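Local structure of putative gamma-glutamylcyclotransferase PH0828 (Pyrococcus horikoshii, 1V30) at residues Lys20-Tyr25 with Asn73-Gly78; Val84-Lys89 with Ala93-Trp98. The protein is a putative gamma-glutamylcyclotransferase of the AIG2-like family, probably an enzyme of acyl-transfer chemistry. All coordinates share one frame; numbering follows the deposited sequence.

Interaction 1 (Lys20-Tyr25 with Asn73-Gly78); sequences KPLHWY and NEIEIG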
loop_
_atom_site.group_PDB
_atom_site.type_symbol
_atom_site.label_atom_id
_atom_site.label_comp_id
_atom_site.label_asym_id
_atom_site.label_seq_id
_atom_site.Cartn_x
_atom_site.Cartn_y
_atom_site.Cartn_z
ATOM N N LYS A 20 6.154 8.196 -1.281
ATOM C CA LYS A 20 6.168 7.334 -2.460
ATOM C C LYS A 20 5.608 8.071 -3.674
ATOM O O LYS A 20 4.942 9.095 -3.529
ATOM C CB LYS A 20 5.415 6.032 -2.163
ATOM C CG LYS A 20 6.243 5.024 -1.368
ATOM C CD LYS A 20 6.852 5.643 -0.123
ATOM C CE LYS A 20 7.751 4.669 0.620
ATOM N NZ LYS A 20 8.252 5.335 1.857
ATOM N N PRO A 21 5.839 7.540 -4.890
ATOM C CA PRO A 21 5.375 8.183 -6.126
ATOM C C PRO A 21 3.986 8.789 -6.280
ATOM O O PRO A 21 3.840 9.812 -6.950
ATOM C CB PRO A 21 5.655 7.124 -7.191
ATOM C CG PRO A 21 6.865 6.435 -6.656
ATOM C CD PRO A 21 6.516 6.267 -5.195
ATOM N N LEU A 22 2.965 8.185 -5.690
ATOM C CA LEU A 22 1.624 8.734 -5.845
ATOM C C LEU A 22 1.034 9.319 -4.573
ATOM O O LEU A 22 -0.174 9.543 -4.490
ATOM C CB LEU A 22 0.677 7.666 -6.402
ATOM C CG LEU A 22 0.937 7.268 -7.857
ATOM C CD1 LEU A 22 -0.035 6.167 -8.264
ATOM C CD2 LEU A 22 0.775 8.484 -8.764
ATOM N N HIS A 23 1.880 9.594 -3.587
ATOM C CA HIS A 23 1.360 10.127 -2.340
ATOM C C HIS A 23 0.642 11.461 -2.461
ATOM O O HIS A 23 -0.209 11.774 -1.630
ATOM C CB HIS A 23 2.454 10.259 -1.287
ATOM C CG HIS A 23 1.921 10.601 0.068
ATOM N ND1 HIS A 23 1.087 9.758 0.769
ATOM C CD2 HIS A 23 2.059 11.711 0.831
ATOM C CE1 HIS A 23 0.734 10.332 1.904
ATOM N NE2 HIS A 23 1.310 11.520 1.966
ATOM N N TRP A 24 0.970 12.243 -3.484
ATOM C CA TRP A 24 0.322 13.539 -3.640
ATOM C C TRP A 24 -1.198 13.428 -3.738
ATOM O O TRP A 24 -1.910 14.394 -3.469
ATOM C CB TRP A 24 0.887 14.301 -4.851
ATOM C CG TRP A 24 0.641 13.676 -6.192
ATOM C CD1 TRP A 24 1.364 12.677 -6.781
ATOM C CD2 TRP A 24 -0.385 14.033 -7.126
ATOM N NE1 TRP A 24 0.854 12.393 -8.025
ATOM C CE2 TRP A 24 -0.221 13.210 -8.263
ATOM C CE3 TRP A 24 -1.427 14.970 -7.114
ATOM C CZ2 TRP A 24 -1.061 13.295 -9.380
ATOM C CZ3 TRP A 24 -2.263 15.056 -8.227
ATOM C CH2 TRP A 24 -2.073 14.220 -9.343
ATOM N N TYR A 25 -1.702 12.254 -4.108
ATOM C CA TYR A 25 -3.149 12.057 -4.200
ATOM C C TYR A 25 -3.810 12.116 -2.823
ATOM O O TYR A 25 -5.014 12.356 -2.716
ATOM C CB TYR A 25 -3.484 10.704 -4.843
ATOM C CG TYR A 25 -3.598 10.737 -6.349
ATOM C CD1 TYR A 25 -2.503 10.442 -7.157
ATOM C CD2 TYR A 25 -4.802 11.077 -6.965
ATOM C CE1 TYR A 25 -2.603 10.486 -8.547
ATOM C CE2 TYR A 25 -4.913 11.127 -8.350
ATOM C CZ TYR A 25 -3.812 10.831 -9.134
ATOM O OH TYR A 25 -3.916 10.886 -10.503
ATOM N N ASN A 73 -8.963 5.508 -7.583
ATOM C CA ASN A 73 -9.424 4.261 -8.180
ATOM C C ASN A 73 -9.607 4.355 -9.696
ATOM O O ASN A 73 -10.047 3.397 -10.334
ATOM C CB ASN A 73 -10.724 3.818 -7.498
ATOM C CG ASN A 73 -10.895 2.309 -7.488
ATOM O OD1 ASN A 73 -9.916 1.561 -7.427
ATOM N ND2 ASN A 73 -12.141 1.854 -7.528
ATOM N N GLU A 74 -9.264 5.511 -10.259
ATOM C CA GLU A 74 -9.348 5.743 -11.698
ATOM C C GLU A 74 -7.947 5.747 -12.312
ATOM O O GLU A 74 -7.796 5.594 -13.526
ATOM C CB GLU A 74 -10.022 7.087 -11.997
ATOM C CG GLU A 74 -11.530 7.028 -12.148
ATOM C CD GLU A 74 -12.120 8.368 -12.553
ATOM O OE1 GLU A 74 -13.336 8.430 -12.828
ATOM O OE2 GLU A 74 -11.364 9.362 -12.590
ATOM N N ILE A 75 -6.930 5.931 -11.473
ATOM C CA ILE A 75 -5.541 5.963 -11.934
ATOM C C ILE A 75 -5.229 4.731 -12.787
ATOM O O ILE A 75 -5.530 3.600 -12.404
ATOM C CB ILE A 75 -4.557 6.030 -10.735
ATOM C CG1 ILE A 75 -4.869 7.263 -9.878
ATOM C CG2 ILE A 75 -3.118 6.105 -11.238
ATOM C CD1 ILE A 75 -4.027 7.387 -8.623
ATOM N N GLU A 76 -4.624 4.961 -13.947
ATOM C CA GLU A 76 -4.288 3.887 -14.873
ATOM C C GLU A 76 -3.478 2.755 -14.241
ATOM O O GLU A 76 -3.738 1.580 -14.494
ATOM C CB GLU A 76 -3.515 4.459 -16.062
ATOM C CG GLU A 76 -3.497 3.560 -17.282
ATOM C CD GLU A 76 -4.878 3.347 -17.867
ATOM O OE1 GLU A 76 -5.003 2.551 -18.819
ATOM O OE2 GLU A 76 -5.842 3.976 -17.377
ATOM N N ILE A 77 -2.501 3.109 -13.411
ATOM C CA ILE A 77 -1.644 2.115 -12.778
ATOM C C ILE A 77 -2.411 1.147 -11.874
ATOM O O ILE A 77 -1.897 0.094 -11.497
ATOM C CB ILE A 77 -0.503 2.808 -11.973
ATOM C CG1 ILE A 77 0.708 1.882 -11.883
ATOM C CG2 ILE A 77 -0.986 3.199 -10.588
ATOM C CD1 ILE A 77 1.425 1.692 -13.205
ATOM N N GLY A 78 -3.646 1.502 -11.533
ATOM C CA GLY A 78 -4.453 0.638 -10.691
ATOM C C GLY A 78 -5.050 -0.538 -11.450
ATOM O O GLY A 78 -5.700 -1.399 -10.854
#
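Two surface loops of the AIG2-like fold, one following strand 8-12 and the other following helix 66-72, meet where Leu22 and Tyr25 face Ile75 and Ile77. The contact is apolar and turns on one methyl: Ile75 CD1 sits over a face of the Tyr25 ring, 3.5 Å from its centroid and 17° off the normal, a CH-pi contact. It leans toward one rim, reaching Tyr25 CE1 at 3.4 Å, while Trp24 CH2 lies against the opposite face, so the phenol is sandwiched. Ile75 CG1, anti to the carbonyl carbon (chi1 -57°), carries CD1 out to the ring and itself passes 3.8 Å from Tyr25 OH. Leu22 CD1 approaches Ile75 CD1 tip to tip at 4.2 Å and touches Ile77 CG2 more closely, at 3.9 Å. A leucine in place of Tyr25 would probably leave Ile75 CD1 without its flat seat and Trp24 without a ring to pack on. Leu22 also touches Thr15, a probable substrate-binding residue; Glu76, probably the proton acceptor, lies between Ile75 and Ile77 in sequence, its side chain taking no part in the packing. Such apolar loop-on-loop packing is consistent with the rim of a gamma-glutamylcyclotransferase-like active site.

Interaction 2 (Val84-Lys89 with Ala93-Trp98); sequences VEVSTK and AFLWEW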
loop_
_atom_site.group_PDB
_atom_site.type_symbol
_atom_site.label_atom_id
_atom_site.label_comp_id
_atom_site.label_asym_id
_atom_site.label_seq_id
_atom_site.Cartn_x
_atom_site.Cartn_y
_atom_site.Cartn_z
ATOM N N VAL A 84 -10.015 -4.778 -2.215
ATOM C CA VAL A 84 -10.417 -5.760 -1.219
ATOM C C VAL A 84 -10.570 -5.045 0.115
ATOM O O VAL A 84 -10.141 -3.898 0.271
ATOM C CB VAL A 84 -9.378 -6.899 -1.058
ATOM C CG1 VAL A 84 -9.213 -7.639 -2.375
ATOM C CG2 VAL A 84 -8.044 -6.340 -0.587
ATOM N N GLU A 85 -11.195 -5.717 1.070
ATOM C CA GLU A 85 -11.385 -5.147 2.391
ATOM C C GLU A 85 -10.490 -5.873 3.378
ATOM O O GLU A 85 -10.334 -7.091 3.310
ATOM C CB GLU A 85 -12.850 -5.271 2.807
ATOM C CG GLU A 85 -13.757 -4.338 2.019
ATOM C CD GLU A 85 -15.187 -4.824 1.948
ATOM O OE1 GLU A 85 -15.811 -5.022 3.010
ATOM O OE2 GLU A 85 -15.687 -5.007 0.818
ATOM N N VAL A 86 -9.883 -5.107 4.277
ATOM C CA VAL A 86 -9.011 -5.667 5.295
ATOM C C VAL A 86 -9.338 -5.051 6.647
ATOM O O VAL A 86 -9.878 -3.946 6.733
ATOM C CB VAL A 86 -7.510 -5.404 4.988
ATOM C CG1 VAL A 86 -7.122 -6.071 3.682
ATOM C CG2 VAL A 86 -7.233 -3.913 4.920
ATOM N N SER A 87 -9.021 -5.776 7.709
ATOM C CA SER A 87 -9.266 -5.264 9.047
ATOM C C SER A 87 -8.039 -4.483 9.508
ATOM O O SER A 87 -6.909 -4.874 9.220
ATOM C CB SER A 87 -9.521 -6.414 10.023
ATOM O OG SER A 87 -10.726 -7.094 9.719
ATOM N N THR A 88 -8.264 -3.364 10.185
ATOM C CA THR A 88 -7.171 -2.565 10.734
ATOM C C THR A 88 -7.619 -2.179 12.132
ATOM O O THR A 88 -8.803 -2.294 12.461
ATOM C CB THR A 88 -6.902 -1.266 9.942
ATOM O OG1 THR A 88 -7.825 -0.247 10.344
ATOM C CG2 THR A 88 -7.022 -1.515 8.449
ATOM N N LYS A 89 -6.690 -1.715 12.958
ATOM C CA LYS A 89 -7.050 -1.332 14.315
ATOM C C LYS A 89 -7.897 -0.067 14.352
ATOM O O LYS A 89 -8.369 0.341 15.414
ATOM C CB LYS A 89 -5.794 -1.159 15.168
ATOM C CG LYS A 89 -4.815 -0.131 14.665
ATOM C CD LYS A 89 -3.541 -0.219 15.483
ATOM C CE LYS A 89 -2.503 0.765 15.010
ATOM N NZ LYS A 89 -1.237 0.558 15.757
ATOM N N ALA A 93 -10.970 -1.270 6.210
ATOM C CA ALA A 93 -10.435 -0.360 5.206
ATOM C C ALA A 93 -10.284 -1.077 3.874
ATOM O O ALA A 93 -10.242 -2.309 3.822
ATOM C CB ALA A 93 -9.074 0.182 5.662
ATOM N N PHE A 94 -10.220 -0.299 2.799
ATOM C CA PHE A 94 -10.029 -0.861 1.472
ATOM C C PHE A 94 -8.536 -0.893 1.176
ATOM O O PHE A 94 -7.781 -0.017 1.612
ATOM C CB PHE A 94 -10.744 -0.023 0.411
ATOM C CG PHE A 94 -12.234 -0.138 0.462
ATOM C CD1 PHE A 94 -12.997 0.817 1.123
ATOM C CD2 PHE A 94 -12.874 -1.216 -0.133
ATOM C CE1 PHE A 94 -14.386 0.699 1.189
ATOM C CE2 PHE A 94 -14.260 -1.345 -0.071
ATOM C CZ PHE A 94 -15.016 -0.385 0.591
ATOM N N LEU A 95 -8.122 -1.908 0.429
ATOM C CA LEU A 95 -6.729 -2.088 0.053
ATOM C C LEU A 95 -6.708 -2.575 -1.387
ATOM O O LEU A 95 -7.602 -3.316 -1.805
ATOM C CB LEU A 95 -6.074 -3.110 0.986
ATOM C CG LEU A 95 -4.640 -3.559 0.696
ATOM C CD1 LEU A 95 -3.899 -3.769 2.008
ATOM C CD2 LEU A 95 -4.649 -4.833 -0.134
ATOM N N TRP A 96 -5.706 -2.142 -2.146
ATOM C CA TRP A 96 -5.572 -2.534 -3.539
ATOM C C TRP A 96 -4.642 -3.726 -3.626
ATOM O O TRP A 96 -3.423 -3.592 -3.523
ATOM C CB TRP A 96 -5.030 -1.371 -4.365
ATOM C CG TRP A 96 -6.069 -0.331 -4.663
ATOM C CD1 TRP A 96 -6.960 -0.336 -5.699
ATOM C CD2 TRP A 96 -6.339 0.860 -3.910
ATOM N NE1 TRP A 96 -7.763 0.779 -5.640
ATOM C CE2 TRP A 96 -7.404 1.530 -4.550
ATOM C CE3 TRP A 96 -5.783 1.427 -2.753
ATOM C CZ2 TRP A 96 -7.924 2.738 -4.076
ATOM C CZ3 TRP A 96 -6.301 2.631 -2.282
ATOM C CH2 TRP A 96 -7.359 3.272 -2.943
ATOM N N GLU A 97 -5.244 -4.894 -3.810
ATOM C CA GLU A 97 -4.525 -6.153 -3.901
ATOM C C GLU A 97 -4.094 -6.454 -5.333
ATOM O O GLU A 97 -4.888 -6.335 -6.266
ATOM C CB GLU A 97 -5.436 -7.265 -3.384
ATOM C CG GLU A 97 -4.961 -8.676 -3.642
ATOM C CD GLU A 97 -5.969 -9.691 -3.151
ATOM O OE1 GLU A 97 -6.126 -9.813 -1.920
ATOM O OE2 GLU A 97 -6.617 -10.345 -3.998
ATOM N N TRP A 98 -2.835 -6.841 -5.514
ATOM C CA TRP A 98 -2.357 -7.166 -6.852
ATOM C C TRP A 98 -3.163 -8.382 -7.321
ATOM O O TRP A 98 -3.268 -9.378 -6.604
ATOM C CB TRP A 98 -0.857 -7.464 -6.823
ATOM C CG TRP A 98 -0.289 -7.842 -8.154
ATOM C CD1 TRP A 98 0.322 -9.017 -8.470
ATOM C CD2 TRP A 98 -0.260 -7.041 -9.346
ATOM N NE1 TRP A 98 0.731 -9.003 -9.776
ATOM C CE2 TRP A 98 0.389 -7.804 -10.342
ATOM C CE3 TRP A 98 -0.712 -5.754 -9.671
ATOM C CZ2 TRP A 98 0.596 -7.324 -11.643
ATOM C CZ3 TRP A 98 -0.504 -5.275 -10.967
ATOM C CH2 TRP A 98 0.145 -6.062 -11.936
#
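Four backbone hydrogen bonds tie Val84 to Leu95 and Val86 to Ala93, in two antiparallel hydrogen-bonded pairs of the hairpin formed by strands 81-86 and 93-98. Val86 N to Ala93 O is 2.9 Å and nearly straight at 168°. Leu95 N to Val84 O is the shortest, 2.8 Å, and bends more, its donor tilted from the carbonyl plane. Val84 O also receives a CA-H...O contact from Phe94 CA at 3.3 Å. Between these pairs, Glu85 and Phe94 form a non-hydrogen-bonded pair: their side chains run side by side, Glu85 CG lying 3.7 Å from Phe94 CE2, the carboxylate turned 58° from the ring. The other face carries Val84, Val86, Ala93 and Leu95. Here Val84 CG2 meets Leu95 CD2 at 3.7 Å; Leu95 CG, anti to the backbone N (chi1 174°), directs the branch that way. Val86 CG1 reaches Leu95 CB at 4.1 Å. Farther out, Thr88 CG2 touches the Ala93 methyl, while Thr88 OG1 bonds to Gly91 O within the hairpin connection. Val84 CG1 packs crosswise against Glu97, whose OE1, 3.8 Å away, forms a salt bridge with Lys52 and a hydrogen bond with Tyr40. Backbone bonds thus set the pairing, and both acidic chains join the packing: the Glu97 carboxylate lies against Val84 while Lys52 meets its charge, and Glu85 runs along Phe94 on the other face.

In the fold
The segments of interaction 1 both precede those of interaction 2 in sequence, with centres about 16 Å apart. They nevertheless touch: Asn73 OD1 of the 73-78 loop and Trp96 NE1 of strand 93-98 are 2.9 Å apart, a probable hydrogen bond. Both probably border the substrate site. In interaction 1 the Leu22 side chain is about 4 Å from that of Thr15, and in interaction 2 that of Leu95 is about 4 Å from that of Tyr13, both substrate-binding by similarity. A bound 2-(N-cyclohexylamino)ethanesulfonic acid, probably from crystallisation, lies about 4 Å from the Ile77 side chain and about 6 Å from that of Leu95, consistent with a pocket bordered by both contacts.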